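Long-range contact in agmatinase (Deinococcus radiodurans, PDB 1WOI), which probably hydrolyses agmatine to putrescine and urea with a pair of manganese ions in each subunit: residues Ala144-Thr149 with Pro188-Ala193. Numbering follows the deposited sequence.
With MN (manganese (II) ion), chain H; MN (manganese (II) ion), chain G.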
ATOM      1  N   ALA A 144      -4.817 -25.777   3.552  1.00 10.75           N
ATOM      2  CA  ALA A 144      -5.908 -25.502   4.467  1.00 11.14           C
ATOM      3  C   ALA A 144      -7.136 -26.156   3.845  1.00 10.09           C
ATOM      4  O   ALA A 144      -8.134 -26.387   4.519  1.00 10.83           O
ATOM      5  CB  ALA A 144      -6.127 -23.989   4.600  1.00 10.13           C
ATOM      6  N   HIS A 145      -7.040 -26.469   2.553  1.00 11.00           N
ATOM      7  CA  HIS A 145      -8.153 -27.066   1.815  1.00 12.28           C
ATOM      8  C   HIS A 145      -7.818 -28.444   1.236  1.00 12.01           C
ATOM      9  O   HIS A 145      -6.659 -28.765   0.996  1.00 12.12           O
ATOM     10  CB  HIS A 145      -8.591 -26.125   0.685  1.00 13.04           C
ATOM     11  CG  HIS A 145      -8.673 -24.681   1.088  1.00 14.35           C
ATOM     12  ND1 HIS A 145      -7.662 -23.777   0.830  1.00 12.79           N
ATOM     13  CD2 HIS A 145      -9.649 -23.983   1.718  1.00 13.56           C
ATOM     14  CE1 HIS A 145      -8.013 -22.587   1.282  1.00 16.75           C
ATOM     15  NE2 HIS A 145      -9.214 -22.684   1.824  1.00 15.51           N
ATOM     16  N   LEU A 146      -8.844 -29.260   1.012  1.00 12.18           N
ATOM     17  CA  LEU A 146      -8.642 -30.609   0.485  1.00 12.26           C
ATOM     18  C   LEU A 146      -8.373 -30.644  -1.023  1.00 13.00           C
ATOM     19  O   LEU A 146      -7.553 -31.434  -1.496  1.00 13.81           O
ATOM     20  CB  LEU A 146      -9.863 -31.477   0.818  1.00 12.97           C
ATOM     21  CG  LEU A 146      -9.743 -32.973   0.512  1.00 14.57           C
ATOM     22  CD1 LEU A 146      -8.669 -33.594   1.407  1.00 14.08           C
ATOM     23  CD2 LEU A 146     -11.089 -33.645   0.743  1.00 12.78           C
ATOM     24  N   ASP A 147      -9.065 -29.785  -1.766  1.00 12.60           N
ATOM     25  CA  ASP A 147      -8.934 -29.700  -3.221  1.00 13.23           C
ATOM     26  C   ASP A 147      -9.128 -31.035  -3.945  1.00 12.64           C
ATOM     27  O   ASP A 147      -8.361 -31.389  -4.846  1.00 12.96           O
ATOM     28  CB  ASP A 147      -7.578 -29.096  -3.605  1.00 15.56           C
ATOM     29  CG  ASP A 147      -7.379 -27.697  -3.045  1.00 17.75           C
ATOM     30  OD1 ASP A 147      -8.375 -26.962  -2.860  1.00 19.41           O
ATOM     31  OD2 ASP A 147      -6.219 -27.328  -2.803  1.00 22.50           O
ATOM     32  N   PHE A 148     -10.166 -31.765  -3.552  1.00 13.92           N
ATOM     33  CA  PHE A 148     -10.487 -33.050  -4.161  1.00 12.25           C
ATOM     34  C   PHE A 148     -11.929 -33.015  -4.686  1.00 14.05           C
ATOM     35  O   PHE A 148     -12.603 -34.047  -4.756  1.00 11.26           O
ATOM     36  CB  PHE A 148     -10.337 -34.176  -3.131  1.00 13.34           C
ATOM     37  CG  PHE A 148     -10.167 -35.540  -3.749  1.00 12.95           C
ATOM     38  CD1 PHE A 148      -9.040 -35.832  -4.500  1.00 12.52           C
ATOM     39  CD2 PHE A 148     -11.139 -36.524  -3.588  1.00 13.73           C
ATOM     40  CE1 PHE A 148      -8.876 -37.091  -5.091  1.00 15.50           C
ATOM     41  CE2 PHE A 148     -10.984 -37.782  -4.175  1.00 13.14           C
ATOM     42  CZ  PHE A 148      -9.855 -38.063  -4.924  1.00 12.77           C
ATOM     43  N   THR A 149     -12.383 -31.820  -5.056  1.00 11.78           N
ATOM     44  CA  THR A 149     -13.738 -31.604  -5.568  1.00 12.77           C
ATOM     45  C   THR A 149     -13.870 -31.989  -7.044  1.00 12.42           C
ATOM     46  O   THR A 149     -12.960 -31.754  -7.843  1.00 11.56           O
ATOM     47  CB  THR A 149     -14.149 -30.112  -5.378  1.00 11.79           C
ATOM     48  OG1 THR A 149     -14.336 -29.849  -3.979  1.00 11.89           O
ATOM     49  CG2 THR A 149     -15.438 -29.787  -6.134  1.00 11.49           C
ATOM     50  N   PRO A 188     -18.532 -32.083   1.276  1.00 16.44           N
ATOM     51  CA  PRO A 188     -18.737 -33.426   1.847  1.00 15.16           C
ATOM     52  C   PRO A 188     -18.458 -34.593   0.907  1.00 15.47           C
ATOM     53  O   PRO A 188     -17.993 -35.656   1.338  1.00 15.26           O
ATOM     54  CB  PRO A 188     -20.191 -33.386   2.317  1.00 15.60           C
ATOM     55  CG  PRO A 188     -20.833 -32.467   1.309  1.00 16.57           C
ATOM     56  CD  PRO A 188     -19.811 -31.352   1.187  1.00 16.95           C
ATOM     57  N   GLU A 189     -18.748 -34.400  -0.375  1.00 13.87           N
ATOM     58  CA  GLU A 189     -18.524 -35.433  -1.375  1.00 14.36           C
ATOM     59  C   GLU A 189     -17.024 -35.617  -1.578  1.00 13.99           C
ATOM     60  O   GLU A 189     -16.541 -36.737  -1.728  1.00 14.69           O
ATOM     61  CB  GLU A 189     -19.186 -35.024  -2.696  1.00 16.37           C
ATOM     62  CG  GLU A 189     -19.265 -36.111  -3.773  1.00 17.12           C
ATOM     63  CD  GLU A 189     -17.929 -36.435  -4.410  1.00 20.29           C
ATOM     64  OE1 GLU A 189     -17.114 -35.506  -4.605  1.00 18.05           O
ATOM     65  OE2 GLU A 189     -17.699 -37.622  -4.736  1.00 20.48           O
ATOM     66  N   ALA A 190     -16.292 -34.507  -1.572  1.00 14.43           N
ATOM     67  CA  ALA A 190     -14.848 -34.539  -1.768  1.00 14.55           C
ATOM     68  C   ALA A 190     -14.160 -35.237  -0.604  1.00 12.90           C
ATOM     69  O   ALA A 190     -13.263 -36.055  -0.809  1.00 12.42           O
ATOM     70  CB  ALA A 190     -14.306 -33.119  -1.919  1.00 12.61           C
ATOM     71  N   VAL A 191     -14.576 -34.901   0.613  1.00 14.13           N
ATOM     72  CA  VAL A 191     -13.999 -35.502   1.810  1.00 13.03           C
ATOM     73  C   VAL A 191     -14.318 -36.996   1.875  1.00 15.10           C
ATOM     74  O   VAL A 191     -13.440 -37.815   2.152  1.00 14.31           O
ATOM     75  CB  VAL A 191     -14.535 -34.817   3.087  1.00 13.86           C
ATOM     76  CG1 VAL A 191     -14.042 -35.551   4.327  1.00 12.28           C
ATOM     77  CG2 VAL A 191     -14.077 -33.367   3.124  1.00 12.58           C
ATOM     78  N   ALA A 192     -15.577 -37.349   1.622  1.00 13.90           N
ATOM     79  CA  ALA A 192     -15.989 -38.748   1.655  1.00 15.25           C
ATOM     80  C   ALA A 192     -15.283 -39.554   0.567  1.00 15.53           C
ATOM     81  O   ALA A 192     -14.852 -40.685   0.802  1.00 16.07           O
ATOM     82  CB  ALA A 192     -17.507 -38.854   1.488  1.00 14.16           C
ATOM     83  N   ALA A 193     -15.168 -38.974  -0.627  1.00 15.59           N
ATOM     84  CA  ALA A 193     -14.502 -39.652  -1.733  1.00 15.36           C
ATOM     85  C   ALA A 193     -13.037 -39.890  -1.384  1.00 16.94           C
ATOM     86  O   ALA A 193     -12.513 -40.993  -1.562  1.00 16.39           O
ATOM     87  CB  ALA A 193     -14.603 -38.814  -3.004  1.00 17.40           C
TER
HETATM   88 MN    MN H1502      -5.550 -23.997  -0.080  1.00 21.50          MN
HETATM   89 MN    MN G1501      -4.799 -25.913  -2.272  1.00 28.16          MN
HETATM   90  O   HOH W   1      -6.635 -24.395  -2.366  1.00 25.62           O
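A190 meets the loop at the backbone of F148, its CB lying 3.4 Å from F148 O. That methyl also faces T149, with OG1 at 3.9 Å from A190 CB. The F148 ring turns its edge to the helix. A193 CB lies near the ring plane, 3.9 Å from F148 CE2. A190 O is also at the ring edge, 3.5 Å from F148 CD2. The ring reaches this place because CG is anti to the backbone N (chi1 -160°). L146 sends one branch across, and its CD2 packs 3.8 Å from V191 CG2 and against the backbone of A190 and V191. No hydrogen bond joins the two segments; methyls, the ring edge and backbone carbonyls meet by van der Waals packing. With an alanine at F148, the A193 methyl would probably lose its aromatic neighbour and a gap would open beside helices 188-196 and 162-169.

R164 NH1 ties F148 O to E189, by a hydrogen bond and a salt bridge. T149 OG1 is hydrogen-bonded to D187, just before the helix.

H145 and D147, on either side of L146 in sequence, turn to the metals. H145 ND1 binds one manganese at 2.3 Å, and D147 OD2 binds the other at 2.1 Å. Water 1 bridges both ions. D143, H121, D229 and D231 complete the protein ligands. Metal ligands thus alternate with L146 and F148, which pack on helix 188-196, in the Asp-Ala-His-x-Asp signature of the arginase family.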